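Chitinase (Paenibacillus sp. FPU-7, PDB 5GZT) probably hydrolyses internal beta-1,4 linkages of chitin and chitodextrins at random, through two glycoside hydrolase family 18 domains. Local coordinates at residues A689-V694 with K739-L744. Numbering follows the deposited sequence.
With FMT (formic acid), chain J.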
# COMPACT_ATOMS: atom_id res chain seq x y z
N ALA B 689 -4.74 1.49 -37.66
CA ALA B 689 -5.02 0.13 -38.23
C ALA B 689 -3.95 -0.90 -37.85
O ALA B 689 -4.24 -2.08 -37.63
CB ALA B 689 -5.11 0.24 -39.77
N SER B 690 -2.70 -0.43 -37.74
CA SER B 690 -1.55 -1.33 -37.54
C SER B 690 -1.46 -1.73 -36.06
O SER B 690 -0.71 -2.65 -35.68
CB SER B 690 -0.26 -0.68 -38.17
OG SER B 690 0.10 0.49 -37.42
N ASP B 691 -2.31 -1.11 -35.18
CA ASP B 691 -2.30 -1.46 -33.79
C ASP B 691 -3.13 -2.71 -33.41
O ASP B 691 -3.06 -3.18 -32.27
CB ASP B 691 -2.87 -0.29 -33.00
CG ASP B 691 -1.97 0.99 -33.08
OD1 ASP B 691 -0.76 0.80 -33.33
OD2 ASP B 691 -2.57 2.08 -32.86
N VAL B 692 -3.91 -3.22 -34.35
CA VAL B 692 -4.75 -4.38 -34.12
C VAL B 692 -4.67 -5.30 -35.35
O VAL B 692 -4.84 -4.80 -36.50
CB VAL B 692 -6.22 -3.95 -33.93
CG1 VAL B 692 -7.13 -5.16 -33.73
CG2 VAL B 692 -6.38 -3.07 -32.68
N THR B 693 -4.58 -6.63 -35.13
CA THR B 693 -4.72 -7.54 -36.27
C THR B 693 -5.93 -8.43 -36.06
O THR B 693 -6.16 -8.95 -34.95
CB THR B 693 -3.49 -8.45 -36.46
OG1 THR B 693 -3.47 -9.39 -35.41
CG2 THR B 693 -2.19 -7.69 -36.41
N VAL B 694 -6.72 -8.60 -37.10
CA VAL B 694 -7.93 -9.40 -37.03
C VAL B 694 -7.79 -10.52 -38.08
O VAL B 694 -7.54 -10.23 -39.22
CB VAL B 694 -9.17 -8.55 -37.37
CG1 VAL B 694 -10.47 -9.41 -37.25
CG2 VAL B 694 -9.18 -7.25 -36.48
N LYS B 739 -2.03 -5.03 -30.42
CA LYS B 739 -0.56 -4.99 -30.45
C LYS B 739 -0.04 -4.09 -29.38
O LYS B 739 -0.78 -3.19 -28.90
CB LYS B 739 -0.06 -4.47 -31.79
CG LYS B 739 -0.57 -5.22 -32.97
CD LYS B 739 0.06 -6.55 -33.17
CE LYS B 739 1.44 -6.43 -33.83
NZ LYS B 739 2.21 -7.69 -33.52
N ALA B 740 1.24 -4.31 -29.01
CA ALA B 740 1.98 -3.45 -28.09
C ALA B 740 1.87 -1.97 -28.51
O ALA B 740 1.79 -1.09 -27.68
CB ALA B 740 3.45 -3.87 -27.98
N SER B 741 1.87 -1.71 -29.79
CA SER B 741 1.82 -0.33 -30.30
C SER B 741 0.47 0.35 -30.03
O SER B 741 0.38 1.57 -30.16
CB SER B 741 2.14 -0.34 -31.76
OG SER B 741 1.05 -0.92 -32.51
N ALA B 742 -0.57 -0.40 -29.64
CA ALA B 742 -1.92 0.19 -29.40
C ALA B 742 -2.02 0.95 -28.13
O ALA B 742 -2.90 1.77 -28.02
CB ALA B 742 -3.01 -0.90 -29.40
N VAL B 743 -1.15 0.67 -27.15
CA VAL B 743 -1.37 1.16 -25.78
C VAL B 743 -0.36 2.28 -25.44
O VAL B 743 0.64 2.46 -26.11
CB VAL B 743 -1.28 0.05 -24.73
CG1 VAL B 743 -2.37 -1.00 -25.01
CG2 VAL B 743 0.10 -0.63 -24.71
N LEU B 744 -0.66 2.95 -24.36
CA LEU B 744 0.02 4.10 -23.84
C LEU B 744 1.21 3.66 -23.01
O LEU B 744 2.16 4.38 -22.91
CB LEU B 744 -0.99 4.92 -22.94
CG LEU B 744 -2.04 5.70 -23.74
CD1 LEU B 744 -3.07 6.42 -22.84
CD2 LEU B 744 -1.44 6.71 -24.65
C FMT J . -5.18 -7.17 -39.99
O1 FMT J . -6.12 -6.66 -39.33
O2 FMT J . -3.85 -6.81 -39.90
O HOH W 1 1.98 -2.53 -34.58
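Asp691 meets Lys739, Ser741 and Ala742 where strand 692-695 of the immunoglobulin-like domain begins and its antiparallel neighbour 732-738 ends. The backbone pairing is carried just past the strands: Lys739 N donates to Asp691 O at 2.8 Å, with an N-H...O angle of 160°. The Asp691 side chain then runs alongside Ser741 and Ala742 of the 3-10 turn 740-742. Its CB packs on Ala742 CB at 3.7 Å, and CG, anti to its own carbonyl carbon (chi1 -65°), lies near Ala742 CA and Ser741 OG. OD1 takes a short hydrogen bond from Ser741 OG, 2.6 Å, arriving on the anti side and 30° out of the carboxylate plane. OD2 turns to the residues just before 689-691, accepting from Ser688 N and forming a salt bridge with Lys684 NZ. An alanine here would keep the CB contact but would probably leave Ser741 OG and Lys684 without their carboxylate partner and the turn less firmly tied to 689-691. Lys739 lays CB and CG against Asp691 O, each at 3.3 Å; bends at chi2 and chi3 follow, CD passes Thr693 CG2 at 4.1 Å, and NZ ends in a salt bridge with Asp750. On the Ser690 side, one water bridges the two segments, donating to Ser690 O at 2.9 Å and to Ser741 OG at 2.8 Å.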